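Oxalate biosynthetic component 1 (Burkholderia thailandensis, PDB 5IKY) produces oxalate under quorum-sensing control as a bifunctional enzyme that combines a serine hydrolase activity with an additional lyase activity. Local coordinates at residues A[311-316]-A[362-367]; A[472-477]-A[502-507]; A[852-857]-A[865-870]. All coordinates share one frame; numbering follows the deposited sequence.

Contact 1: A[311-316]-A[362-367]; sequences ASFSPG and TLYQSP
The hydroxyl of Tyr364 is hydrogen-bonded to OD1 of Asn330, and the ring that carries it meets Pro315. Pro315 CB sits over one face of the Tyr364 ring in a CH-pi contact, 3.9 Å from its centroid and 22° off the ring normal. It lies off centre, toward the rim, and Pro315 CB is nearest Tyr364 CD2, at 3.7 Å. With chi1 at -81°, Tyr364 CG stands beside its own backbone N, and the ring reaches across to the proline. Pro315 is the centre of an inverse gamma turn, whose bond runs from Gly316 N to Ser314 O at 2.7 Å. The turn follows strand 310-313, one of the parallel strands of the TIM barrel. Phe313, at the end of this strand, packs against helix 330-343, where Leu333 and Leu337 touch it. Tyr364 also rests on Leu333. The two aromatic residues touch loosely: Tyr364 CE1 comes to the edge of the Phe313 ring, 4.2 Å from Phe313 CZ. No hydrogen bond joins the two segments. Pro315 O instead receives ND2 of Asn359.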
ATOM      1  N   ALA A 311      -1.599   7.522  21.326  1.00 42.74           N
ATOM      2  CA  ALA A 311      -2.919   7.525  21.948  1.00 40.61           C
ATOM      3  C   ALA A 311      -3.329   8.942  22.361  1.00 41.25           C
ATOM      4  O   ALA A 311      -2.489   9.758  22.740  1.00 45.69           O
ATOM      5  CB  ALA A 311      -2.944   6.591  23.150  1.00 38.32           C
ATOM      6  N   SER A 312      -4.626   9.222  22.284  1.00 43.81           N
ATOM      7  CA  SER A 312      -5.156  10.539  22.618  1.00 41.73           C
ATOM      8  C   SER A 312      -4.906  10.904  24.075  1.00 38.80           C
ATOM      9  O   SER A 312      -4.951  10.055  24.965  1.00 49.90           O
ATOM     10  CB  SER A 312      -6.656  10.601  22.317  1.00 37.26           C
ATOM     11  OG  SER A 312      -6.883  10.617  20.921  1.00 70.29           O
ATOM     12  N   PHE A 313      -4.646  12.186  24.308  1.00 42.19           N
ATOM     13  CA  PHE A 313      -4.308  12.680  25.631  1.00 43.31           C
ATOM     14  C   PHE A 313      -4.731  14.142  25.747  1.00 49.35           C
ATOM     15  O   PHE A 313      -4.250  14.991  25.000  1.00 57.72           O
ATOM     16  CB  PHE A 313      -2.805  12.521  25.887  1.00 43.08           C
ATOM     17  CG  PHE A 313      -2.387  12.806  27.303  1.00 48.31           C
ATOM     18  CD1 PHE A 313      -2.481  11.826  28.278  1.00 39.55           C
ATOM     19  CD2 PHE A 313      -1.884  14.049  27.655  1.00 47.00           C
ATOM     20  CE1 PHE A 313      -2.090  12.082  29.581  1.00 57.23           C
ATOM     21  CE2 PHE A 313      -1.491  14.312  28.958  1.00 39.55           C
ATOM     22  CZ  PHE A 313      -1.595  13.326  29.921  1.00 52.41           C
ATOM     23  N   SER A 314      -5.643  14.430  26.670  1.00 46.56           N
ATOM     24  CA  SER A 314      -6.100  15.801  26.879  1.00 52.38           C
ATOM     25  C   SER A 314      -5.880  16.242  28.322  1.00 45.74           C
ATOM     26  O   SER A 314      -6.611  15.833  29.221  1.00 47.04           O
ATOM     27  CB  SER A 314      -7.576  15.941  26.505  1.00 50.77           C
ATOM     28  OG  SER A 314      -7.768  15.753  25.112  1.00 69.30           O
ATOM     29  N   PRO A 315      -4.861  17.082  28.549  1.00 51.66           N
ATOM     30  CA  PRO A 315      -4.561  17.543  29.906  1.00 51.17           C
ATOM     31  C   PRO A 315      -5.556  18.598  30.386  1.00 58.52           C
ATOM     32  O   PRO A 315      -5.178  19.745  30.623  1.00 61.83           O
ATOM     33  CB  PRO A 315      -3.153  18.127  29.771  1.00 47.72           C
ATOM     34  CG  PRO A 315      -3.087  18.589  28.353  1.00 53.86           C
ATOM     35  CD  PRO A 315      -3.913  17.617  27.556  1.00 50.08           C
ATOM     36  N   GLY A 316      -6.818  18.203  30.520  1.00 46.27           N
ATOM     37  CA  GLY A 316      -7.860  19.096  30.991  1.00 52.11           C
ATOM     38  C   GLY A 316      -9.231  18.646  30.522  1.00 67.10           C
ATOM     39  O   GLY A 316      -9.336  17.779  29.655  1.00 54.22           O
ATOM     40  N   THR A 362       2.500  24.592  31.049  1.00 46.19           N
ATOM     41  CA  THR A 362       2.909  24.834  32.425  1.00 59.17           C
ATOM     42  C   THR A 362       3.082  23.528  33.187  1.00 50.54           C
ATOM     43  O   THR A 362       4.179  22.978  33.262  1.00 63.54           O
ATOM     44  CB  THR A 362       1.897  25.734  33.179  1.00 58.28           C
ATOM     45  OG1 THR A 362       0.600  25.125  33.177  1.00 47.63           O
ATOM     46  CG2 THR A 362       1.811  27.102  32.524  1.00 48.88           C
ATOM     47  N   LEU A 363       1.984  23.028  33.737  1.00 46.98           N
ATOM     48  CA  LEU A 363       2.030  21.909  34.663  1.00 51.05           C
ATOM     49  C   LEU A 363       2.416  20.587  34.003  1.00 65.36           C
ATOM     50  O   LEU A 363       3.075  19.747  34.620  1.00 44.60           O
ATOM     51  CB  LEU A 363       0.677  21.765  35.347  1.00 52.11           C
ATOM     52  CG  LEU A 363       0.685  21.156  36.742  1.00 81.91           C
ATOM     53  CD1 LEU A 363       1.719  21.829  37.632  1.00 65.21           C
ATOM     54  CD2 LEU A 363      -0.689  21.338  37.313  1.00114.92           C
ATOM     55  N   TYR A 364       2.002  20.403  32.755  1.00 56.95           N
ATOM     56  CA  TYR A 364       2.267  19.157  32.042  1.00 47.18           C
ATOM     57  C   TYR A 364       3.453  19.260  31.093  1.00 52.86           C
ATOM     58  O   TYR A 364       3.784  18.292  30.408  1.00 57.77           O
ATOM     59  CB  TYR A 364       1.023  18.715  31.264  1.00 49.94           C
ATOM     60  CG  TYR A 364       0.008  17.997  32.119  1.00 52.04           C
ATOM     61  CD1 TYR A 364       0.112  16.629  32.354  1.00 47.10           C
ATOM     62  CD2 TYR A 364      -1.046  18.686  32.703  1.00 55.90           C
ATOM     63  CE1 TYR A 364      -0.813  15.970  33.144  1.00 56.75           C
ATOM     64  CE2 TYR A 364      -1.977  18.035  33.486  1.00 48.39           C
ATOM     65  CZ  TYR A 364      -1.854  16.679  33.708  1.00 59.00           C
ATOM     66  OH  TYR A 364      -2.777  16.030  34.496  1.00 63.57           O
ATOM     67  N   GLN A 365       4.094  20.424  31.058  1.00 54.87           N
ATOM     68  CA  GLN A 365       5.201  20.653  30.135  1.00 54.48           C
ATOM     69  C   GLN A 365       6.293  19.609  30.315  1.00 55.69           C
ATOM     70  O   GLN A 365       6.716  18.968  29.354  1.00 57.03           O
ATOM     71  CB  GLN A 365       5.772  22.058  30.320  1.00 44.17           C
ATOM     72  CG  GLN A 365       6.570  22.569  29.130  1.00 44.14           C
ATOM     73  CD  GLN A 365       7.987  22.021  29.088  1.00 60.55           C
ATOM     74  OE1 GLN A 365       8.543  21.619  30.112  1.00 65.57           O
ATOM     75  NE2 GLN A 365       8.573  21.992  27.897  1.00 53.90           N
ATOM     76  N   SER A 366       6.735  19.431  31.553  1.00 51.30           N
ATOM     77  CA  SER A 366       7.786  18.464  31.848  1.00 63.21           C
ATOM     78  C   SER A 366       7.320  16.999  31.697  1.00 52.65           C
ATOM     79  O   SER A 366       8.014  16.212  31.057  1.00 56.01           O
ATOM     80  CB  SER A 366       8.354  18.713  33.254  1.00 43.65           C
ATOM     81  OG  SER A 366       9.201  17.655  33.656  1.00 69.81           O
ATOM     82  N   PRO A 367       6.159  16.623  32.276  1.00 46.49           N
ATOM     83  CA  PRO A 367       5.725  15.231  32.076  1.00 54.47           C
ATOM     84  C   PRO A 367       5.517  14.834  30.611  1.00 56.32           C
ATOM     85  O   PRO A 367       5.711  13.667  30.266  1.00 60.17           O
ATOM     86  CB  PRO A 367       4.394  15.170  32.833  1.00 41.37           C
ATOM     87  CG  PRO A 367       4.530  16.197  33.895  1.00 47.34           C
ATOM     88  CD  PRO A 367       5.294  17.318  33.250  1.00 46.42           C
TER

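Contact 2: A[472-477]-A[502-507]; sequences IRVGLE and RWLRRE. With MG (magnesium ion), chain B.
Leu504 leans toward the strand, and its CD2 methyl meets two side chains there, Ile472 and Val474. Both of these point back toward the helix, and both cross the leucine obliquely. CD2 is the branch that does the touching. Leu504 CD2 lies 3.7 Å from Ile472 CG2 and 3.9 Å from Val474 CG1. In Ile472 the methyl used is the one anti to the backbone N, while the longer CG1 branch stands beside that N. Leu504 CG is also anti to its own N (chi1 178°), which carries the isobutyl group out from the helix to the strand. Ile7 and Val461 give the leucine further apolar neighbours. Strand 471-474 closes the TIM barrel, between strands 446-451 and 4-9, and helix 497-510 packs on the outside of this wall. The residue between the two apolar ones, Arg473, points away from the helix. Arg473 NH2 forms a salt bridge to Glu477 OE2 at 3.0 Å, which probably helps to steady Glu477, and it has a second acidic partner in Asp478. Glu477 binds the magnesium ion through the same OE2, at 2.4 Å. Glu477 OE1 stays 3.5 Å from the magnesium ion, and the carboxylate is therefore monodentate. His227 and a water at 2.6 Å from the magnesium ion are further ligands.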
ATOM      1  N   ILE A 472      -1.897  17.625   8.620  1.00 52.82           N
ATOM      2  CA  ILE A 472      -3.297  17.946   8.374  1.00 43.06           C
ATOM      3  C   ILE A 472      -4.141  16.693   8.565  1.00 48.64           C
ATOM      4  O   ILE A 472      -3.781  15.618   8.082  1.00 48.34           O
ATOM      5  CB  ILE A 472      -3.514  18.503   6.954  1.00 45.91           C
ATOM      6  CG1 ILE A 472      -2.664  19.754   6.728  1.00 50.07           C
ATOM      7  CG2 ILE A 472      -4.974  18.819   6.723  1.00 48.03           C
ATOM      8  CD1 ILE A 472      -2.781  20.326   5.331  1.00 46.23           C
ATOM      9  N   ARG A 473      -5.256  16.826   9.275  1.00 50.61           N
ATOM     10  CA  ARG A 473      -6.140  15.691   9.512  1.00 55.40           C
ATOM     11  C   ARG A 473      -7.465  15.816   8.763  1.00 55.10           C
ATOM     12  O   ARG A 473      -8.070  16.886   8.729  1.00 47.71           O
ATOM     13  CB  ARG A 473      -6.414  15.532  11.006  1.00 45.76           C
ATOM     14  CG  ARG A 473      -7.443  14.461  11.319  1.00 58.91           C
ATOM     15  CD  ARG A 473      -7.565  14.249  12.803  1.00 46.54           C
ATOM     16  NE  ARG A 473      -8.955  14.245  13.238  1.00 57.37           N
ATOM     17  CZ  ARG A 473      -9.337  13.880  14.455  1.00 63.69           C
ATOM     18  NH1 ARG A 473      -8.424  13.512  15.340  1.00 49.96           N
ATOM     19  NH2 ARG A 473     -10.616  13.905  14.796  1.00 56.97           N
ATOM     20  N   VAL A 474      -7.901  14.714   8.158  1.00 46.22           N
ATOM     21  CA  VAL A 474      -9.229  14.621   7.554  1.00 47.75           C
ATOM     22  C   VAL A 474      -9.875  13.285   7.925  1.00 48.48           C
ATOM     23  O   VAL A 474      -9.252  12.443   8.573  1.00 50.28           O
ATOM     24  CB  VAL A 474      -9.181  14.752   6.017  1.00 51.83           C
ATOM     25  CG1 VAL A 474      -8.782  16.158   5.608  1.00 47.24           C
ATOM     26  CG2 VAL A 474      -8.232  13.724   5.419  1.00 40.31           C
ATOM     27  N   GLY A 475     -11.121  13.091   7.510  1.00 49.71           N
ATOM     28  CA  GLY A 475     -11.819  11.847   7.786  1.00 44.88           C
ATOM     29  C   GLY A 475     -13.288  12.052   8.091  1.00 50.19           C
ATOM     30  O   GLY A 475     -13.733  13.177   8.323  1.00 52.26           O
ATOM     31  N   LEU A 476     -14.046  10.958   8.098  1.00 49.97           N
ATOM     32  CA  LEU A 476     -15.482  11.031   8.343  1.00 40.48           C
ATOM     33  C   LEU A 476     -15.785  11.502   9.762  1.00 50.66           C
ATOM     34  O   LEU A 476     -16.870  12.016  10.032  1.00 47.28           O
ATOM     35  CB  LEU A 476     -16.141   9.677   8.084  1.00 40.43           C
ATOM     36  CG  LEU A 476     -16.051   9.167   6.645  1.00 46.55           C
ATOM     37  CD1 LEU A 476     -16.966   7.971   6.441  1.00 54.81           C
ATOM     38  CD2 LEU A 476     -16.385  10.277   5.664  1.00 41.96           C
ATOM     39  N   GLU A 477     -14.823  11.326  10.663  1.00 42.94           N
ATOM     40  CA  GLU A 477     -14.950  11.829  12.027  1.00 46.61           C
ATOM     41  C   GLU A 477     -15.208  13.331  12.046  1.00 43.08           C
ATOM     42  O   GLU A 477     -15.984  13.829  12.863  1.00 65.06           O
ATOM     43  CB  GLU A 477     -13.693  11.511  12.837  1.00 43.11           C
ATOM     44  CG  GLU A 477     -13.638  12.212  14.188  1.00 64.94           C
ATOM     45  CD  GLU A 477     -12.591  11.619  15.114  1.00 60.08           C
ATOM     46  OE1 GLU A 477     -11.912  10.654  14.705  1.00 57.58           O
ATOM     47  OE2 GLU A 477     -12.458  12.113  16.253  1.00 55.37           O
ATOM     48  N   ARG A 502      -7.719  11.605  -0.693  1.00 51.72           N
ATOM     49  CA  ARG A 502      -7.419  11.804  -2.103  1.00 47.21           C
ATOM     50  C   ARG A 502      -7.595  13.268  -2.486  1.00 49.31           C
ATOM     51  O   ARG A 502      -6.755  13.849  -3.173  1.00 57.79           O
ATOM     52  CB  ARG A 502      -8.311  10.921  -2.976  1.00 43.56           C
ATOM     53  CG  ARG A 502      -8.038  11.055  -4.463  1.00 44.51           C
ATOM     54  CD  ARG A 502      -8.972  10.178  -5.278  1.00 45.97           C
ATOM     55  NE  ARG A 502      -8.633  10.205  -6.698  1.00 86.41           N
ATOM     56  CZ  ARG A 502      -7.738   9.403  -7.265  1.00 95.09           C
ATOM     57  NH1 ARG A 502      -7.089   8.509  -6.532  1.00 95.59           N
ATOM     58  NH2 ARG A 502      -7.491   9.495  -8.565  1.00 92.32           N
ATOM     59  N   TRP A 503      -8.695  13.857  -2.032  1.00 50.87           N
ATOM     60  CA  TRP A 503      -8.967  15.265  -2.277  1.00 44.75           C
ATOM     61  C   TRP A 503      -7.876  16.150  -1.677  1.00 51.97           C
ATOM     62  O   TRP A 503      -7.392  17.075  -2.327  1.00 58.72           O
ATOM     63  CB  TRP A 503     -10.334  15.651  -1.708  1.00 44.86           C
ATOM     64  CG  TRP A 503     -10.539  17.130  -1.603  1.00 50.11           C
ATOM     65  CD1 TRP A 503     -10.977  17.970  -2.587  1.00 51.28           C
ATOM     66  CD2 TRP A 503     -10.306  17.948  -0.451  1.00 45.24           C
ATOM     67  NE1 TRP A 503     -11.034  19.260  -2.117  1.00 57.89           N
ATOM     68  CE2 TRP A 503     -10.626  19.274  -0.809  1.00 63.19           C
ATOM     69  CE3 TRP A 503      -9.859  17.688   0.849  1.00 63.61           C
ATOM     70  CZ2 TRP A 503     -10.514  20.336   0.087  1.00 54.22           C
ATOM     71  CZ3 TRP A 503      -9.748  18.745   1.738  1.00 57.24           C
ATOM     72  CH2 TRP A 503     -10.075  20.051   1.352  1.00 53.97           C
ATOM     73  N   LEU A 504      -7.491  15.855  -0.440  1.00 47.95           N
ATOM     74  CA  LEU A 504      -6.457  16.622   0.249  1.00 52.22           C
ATOM     75  C   LEU A 504      -5.105  16.490  -0.444  1.00 61.45           C
ATOM     76  O   LEU A 504      -4.373  17.470  -0.586  1.00 57.60           O
ATOM     77  CB  LEU A 504      -6.343  16.175   1.708  1.00 61.92           C
ATOM     78  CG  LEU A 504      -5.260  16.854   2.552  1.00 52.54           C
ATOM     79  CD1 LEU A 504      -5.434  18.363   2.541  1.00 47.96           C
ATOM     80  CD2 LEU A 504      -5.272  16.324   3.976  1.00 53.85           C
ATOM     81  N   ARG A 505      -4.779  15.273  -0.874  1.00 52.45           N
ATOM     82  CA  ARG A 505      -3.511  15.013  -1.548  1.00 51.67           C
ATOM     83  C   ARG A 505      -3.400  15.769  -2.869  1.00 57.71           C
ATOM     84  O   ARG A 505      -2.377  16.394  -3.143  1.00 60.33           O
ATOM     85  CB  ARG A 505      -3.328  13.513  -1.796  1.00 56.16           C
ATOM     86  CG  ARG A 505      -2.121  13.187  -2.665  1.00 52.19           C
ATOM     87  CD  ARG A 505      -1.851  11.692  -2.736  1.00 63.23           C
ATOM     88  NE  ARG A 505      -3.017  10.930  -3.172  1.00 62.75           N
ATOM     89  CZ  ARG A 505      -3.358  10.745  -4.443  1.00 65.42           C
ATOM     90  NH1 ARG A 505      -2.625  11.275  -5.412  1.00 65.43           N
ATOM     91  NH2 ARG A 505      -4.436  10.035  -4.746  1.00 70.29           N
ATOM     92  N   ARG A 506      -4.449  15.712  -3.685  1.00 53.78           N
ATOM     93  CA  ARG A 506      -4.441  16.398  -4.975  1.00 54.69           C
ATOM     94  C   ARG A 506      -4.398  17.909  -4.778  1.00 59.61           C
ATOM     95  O   ARG A 506      -3.824  18.639  -5.587  1.00 60.41           O
ATOM     96  CB  ARG A 506      -5.662  16.004  -5.811  1.00 46.87           C
ATOM     97  CG  ARG A 506      -5.727  14.521  -6.148  1.00 53.71           C
ATOM     98  CD  ARG A 506      -6.894  14.195  -7.074  1.00 80.43           C
ATOM     99  NE  ARG A 506      -6.488  14.125  -8.476  1.00103.57           N
ATOM    100  CZ  ARG A 506      -6.880  14.978  -9.418  1.00105.25           C
ATOM    101  NH1 ARG A 506      -7.699  15.977  -9.116  1.00 99.58           N
ATOM    102  NH2 ARG A 506      -6.454  14.830 -10.664  1.00103.24           N
ATOM    103  N   GLU A 507      -5.004  18.370  -3.690  1.00 57.07           N
ATOM    104  CA  GLU A 507      -5.000  19.784  -3.351  1.00 47.04           C
ATOM    105  C   GLU A 507      -3.582  20.261  -3.040  1.00 62.16           C
ATOM    106  O   GLU A 507      -3.179  21.350  -3.445  1.00 58.59           O
ATOM    107  CB  GLU A 507      -5.921  20.048  -2.159  1.00 60.34           C
ATOM    108  CG  GLU A 507      -6.117  21.517  -1.846  1.00 88.23           C
ATOM    109  CD  GLU A 507      -6.845  22.247  -2.954  1.00 92.17           C
ATOM    110  OE1 GLU A 507      -7.738  21.635  -3.578  1.00 87.34           O
ATOM    111  OE2 GLU A 507      -6.522  23.427  -3.202  1.00103.89           O
TER
HETATM  112 MG    MG B1201     -11.046  11.362  18.003  1.00 54.40          MG
HETATM  113  O   HOH W   1     -10.219  11.302  20.445  1.00 65.98           O

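Contact 3: A[852-857]-A[865-870]; sequences MLHNRF and GIYFSE
Asn855 and Tyr867 both carry CG anti to the backbone N, with chi1 of Asn855 at 178°. These torsions send the amide out from the helix and the phenol in from the loop, which brings the amide to the edge of the phenol ring. It lies near the ring plane, and the two planes are 33° apart. Asn855 ND2 lies beside Tyr867 CE1 and gives a weak, bent hydrogen bond to Tyr867 OH, 3.5 Å long with 145° at the hydrogen. The CB of Ser869 closes in on the same nitrogen, 3.2 Å from Asn855 ND2. The segments belong to the alpha/beta-hydrolase part of the chain. Helix 849-860 and helix 870-879 are joined by a loop, and Ser869 is the N-cap of the second helix. Its OG is hydrogen-bonded to the hydroxyl of Ser872. Gln943 bridges the two sides: its NE2 bonds Asn855 OD1 and its OE1 accepts Ser869 N. His854 adds a looser touch, with His854 NE2 4.1 Å from Tyr867 OH and the two side chains crossing at about a right angle. ND1 of His854 is hydrogen-bonded to Ala720 O.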
ATOM      1  N   MET A 852      26.706 -14.525  -6.452  1.00 74.00           N
ATOM      2  CA  MET A 852      26.271 -13.563  -7.457  1.00 71.91           C
ATOM      3  C   MET A 852      25.601 -12.354  -6.812  1.00 73.33           C
ATOM      4  O   MET A 852      25.739 -11.228  -7.290  1.00 69.34           O
ATOM      5  CB  MET A 852      25.318 -14.227  -8.454  1.00 76.46           C
ATOM      6  CG  MET A 852      25.899 -15.443  -9.176  1.00 76.90           C
ATOM      7  SD  MET A 852      27.099 -15.036 -10.463  1.00105.07           S
ATOM      8  CE  MET A 852      28.643 -15.069  -9.552  1.00 87.37           C
ATOM      9  N   LEU A 853      24.871 -12.596  -5.728  1.00 71.22           N
ATOM     10  CA  LEU A 853      24.207 -11.523  -5.001  1.00 69.41           C
ATOM     11  C   LEU A 853      25.230 -10.584  -4.370  1.00 60.61           C
ATOM     12  O   LEU A 853      25.056  -9.366  -4.387  1.00 56.41           O
ATOM     13  CB  LEU A 853      23.272 -12.097  -3.935  1.00 69.94           C
ATOM     14  CG  LEU A 853      21.975 -12.698  -4.484  1.00 72.65           C
ATOM     15  CD1 LEU A 853      21.224 -13.465  -3.420  1.00 86.10           C
ATOM     16  CD2 LEU A 853      21.100 -11.607  -5.035  1.00 66.56           C
ATOM     17  N   HIS A 854      26.296 -11.151  -3.815  1.00 60.93           N
ATOM     18  CA  HIS A 854      27.370 -10.341  -3.255  1.00 67.18           C
ATOM     19  C   HIS A 854      28.004  -9.474  -4.330  1.00 67.15           C
ATOM     20  O   HIS A 854      28.198  -8.275  -4.139  1.00 65.69           O
ATOM     21  CB  HIS A 854      28.443 -11.213  -2.606  1.00 61.65           C
ATOM     22  CG  HIS A 854      29.715 -10.478  -2.322  1.00 69.23           C
ATOM     23  ND1 HIS A 854      29.874  -9.666  -1.219  1.00 61.51           N
ATOM     24  CD2 HIS A 854      30.881 -10.416  -3.007  1.00 63.95           C
ATOM     25  CE1 HIS A 854      31.088  -9.142  -1.233  1.00 65.08           C
ATOM     26  NE2 HIS A 854      31.718  -9.581  -2.308  1.00 78.17           N
ATOM     27  N   ASN A 855      28.328 -10.096  -5.459  1.00 65.77           N
ATOM     28  CA  ASN A 855      28.892  -9.391  -6.602  1.00 63.82           C
ATOM     29  C   ASN A 855      28.000  -8.235  -7.034  1.00 70.24           C
ATOM     30  O   ASN A 855      28.476  -7.136  -7.324  1.00 65.17           O
ATOM     31  CB  ASN A 855      29.101 -10.359  -7.766  1.00 70.19           C
ATOM     32  CG  ASN A 855      29.650  -9.676  -8.996  1.00 83.66           C
ATOM     33  OD1 ASN A 855      28.931  -9.452  -9.970  1.00 86.28           O
ATOM     34  ND2 ASN A 855      30.930  -9.336  -8.958  1.00 90.25           N
ATOM     35  N   ARG A 856      26.700  -8.504  -7.060  1.00 66.97           N
ATOM     36  CA  ARG A 856      25.685  -7.517  -7.399  1.00 57.53           C
ATOM     37  C   ARG A 856      25.775  -6.280  -6.505  1.00 66.31           C
ATOM     38  O   ARG A 856      25.908  -5.157  -6.991  1.00 54.30           O
ATOM     39  CB  ARG A 856      24.296  -8.149  -7.283  1.00 56.27           C
ATOM     40  CG  ARG A 856      23.390  -7.938  -8.479  1.00 55.11           C
ATOM     41  CD  ARG A 856      22.073  -8.679  -8.288  1.00 57.04           C
ATOM     42  NE  ARG A 856      21.375  -8.244  -7.080  1.00 81.93           N
ATOM     43  CZ  ARG A 856      20.259  -8.801  -6.619  1.00 75.88           C
ATOM     44  NH1 ARG A 856      19.708  -9.820  -7.262  1.00 71.38           N
ATOM     45  NH2 ARG A 856      19.694  -8.340  -5.511  1.00 81.34           N
ATOM     46  N   PHE A 857      25.704  -6.498  -5.194  1.00 53.20           N
ATOM     47  CA  PHE A 857      25.718  -5.405  -4.226  1.00 64.94           C
ATOM     48  C   PHE A 857      27.082  -4.732  -4.121  1.00 69.30           C
ATOM     49  O   PHE A 857      27.169  -3.532  -3.864  1.00 70.82           O
ATOM     50  CB  PHE A 857      25.285  -5.911  -2.850  1.00 51.02           C
ATOM     51  CG  PHE A 857      23.809  -6.163  -2.735  1.00 53.71           C
ATOM     52  CD1 PHE A 857      22.915  -5.106  -2.722  1.00 49.34           C
ATOM     53  CD2 PHE A 857      23.315  -7.454  -2.636  1.00 50.32           C
ATOM     54  CE1 PHE A 857      21.557  -5.330  -2.616  1.00 48.64           C
ATOM     55  CE2 PHE A 857      21.957  -7.685  -2.529  1.00 59.18           C
ATOM     56  CZ  PHE A 857      21.076  -6.622  -2.519  1.00 55.27           C
ATOM     57  N   GLY A 865      34.314   2.890 -11.804  1.00 95.52           N
ATOM     58  CA  GLY A 865      34.173   1.658 -12.560  1.00 96.67           C
ATOM     59  C   GLY A 865      35.426   0.799 -12.550  1.00 99.43           C
ATOM     60  O   GLY A 865      36.161   0.755 -13.536  1.00 99.27           O
ATOM     61  N   ILE A 866      35.668   0.111 -11.436  1.00100.36           N
ATOM     62  CA  ILE A 866      36.890  -0.674 -11.274  1.00 99.25           C
ATOM     63  C   ILE A 866      36.636  -2.123 -10.859  1.00 85.06           C
ATOM     64  O   ILE A 866      37.533  -2.962 -10.945  1.00 89.76           O
ATOM     65  CB  ILE A 866      37.833  -0.035 -10.227  1.00 99.91           C
ATOM     66  CG1 ILE A 866      37.228  -0.135  -8.825  1.00 94.51           C
ATOM     67  CG2 ILE A 866      38.145   1.413 -10.586  1.00 98.32           C
ATOM     68  CD1 ILE A 866      38.145   0.358  -7.727  1.00 83.44           C
ATOM     69  N   TYR A 867      35.419  -2.420 -10.414  1.00 79.91           N
ATOM     70  CA  TYR A 867      35.112  -3.741  -9.870  1.00 84.34           C
ATOM     71  C   TYR A 867      34.523  -4.693 -10.910  1.00 92.44           C
ATOM     72  O   TYR A 867      33.620  -4.328 -11.663  1.00 88.58           O
ATOM     73  CB  TYR A 867      34.149  -3.609  -8.687  1.00 76.23           C
ATOM     74  CG  TYR A 867      33.793  -4.914  -8.012  1.00 81.19           C
ATOM     75  CD1 TYR A 867      32.644  -5.611  -8.366  1.00 84.81           C
ATOM     76  CD2 TYR A 867      34.598  -5.445  -7.011  1.00 85.42           C
ATOM     77  CE1 TYR A 867      32.312  -6.800  -7.750  1.00 84.71           C
ATOM     78  CE2 TYR A 867      34.272  -6.635  -6.388  1.00 97.60           C
ATOM     79  CZ  TYR A 867      33.128  -7.308  -6.762  1.00 95.76           C
ATOM     80  OH  TYR A 867      32.797  -8.494  -6.148  1.00106.85           O
ATOM     81  N   PHE A 868      35.045  -5.917 -10.938  1.00 86.14           N
ATOM     82  CA  PHE A 868      34.505  -6.974 -11.790  1.00 92.19           C
ATOM     83  C   PHE A 868      34.895  -8.353 -11.256  1.00 94.98           C
ATOM     84  O   PHE A 868      35.983  -8.531 -10.707  1.00100.17           O
ATOM     85  CB  PHE A 868      34.978  -6.805 -13.237  1.00 96.95           C
ATOM     86  CG  PHE A 868      36.459  -6.978 -13.421  1.00 94.99           C
ATOM     87  CD1 PHE A 868      37.333  -5.936 -13.158  1.00101.08           C
ATOM     88  CD2 PHE A 868      36.977  -8.181 -13.873  1.00 98.57           C
ATOM     89  CE1 PHE A 868      38.695  -6.094 -13.331  1.00105.39           C
ATOM     90  CE2 PHE A 868      38.338  -8.344 -14.052  1.00103.06           C
ATOM     91  CZ  PHE A 868      39.198  -7.299 -13.780  1.00100.81           C
ATOM     92  N   SER A 869      34.002  -9.325 -11.421  1.00 92.94           N
ATOM     93  CA  SER A 869      34.220 -10.670 -10.895  1.00 89.23           C
ATOM     94  C   SER A 869      34.972 -11.557 -11.878  1.00 91.92           C
ATOM     95  O   SER A 869      35.177 -11.188 -13.035  1.00102.64           O
ATOM     96  CB  SER A 869      32.886 -11.327 -10.537  1.00 97.80           C
ATOM     97  OG  SER A 869      32.103 -11.559 -11.697  1.00101.21           O
ATOM     98  N   GLU A 870      35.375 -12.733 -11.407  1.00 87.18           N
ATOM     99  CA  GLU A 870      36.054 -13.707 -12.253  1.00 90.07           C
ATOM    100  C   GLU A 870      35.089 -14.285 -13.282  1.00 89.00           C
ATOM    101  O   GLU A 870      35.487 -14.640 -14.391  1.00106.22           O
ATOM    102  CB  GLU A 870      36.663 -14.827 -11.406  1.00 79.15           C
TER

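Contacts 1 and 2 belong to one TIM barrel, and their nearest atoms are about 6 Å apart. Contact 1 joins the end of strand 310-313 and the turn after it to the loop leading into helix 365-370. Contact 2 joins strand 471-474 to helix 497-510, and its strand leads into the magnesium site. Contact 3 is in the hydrolase part, its centre 55 Å and 46 Å from those of contacts 1 and 2. All touching residues are buried in contacts 1 and 2; in contact 3 all but Tyr867, which is partly exposed. Contact 1 is aromatic and apolar, contact 2 purely aliphatic across its interface, and contact 3 largely polar, with a weak hydrogen bond.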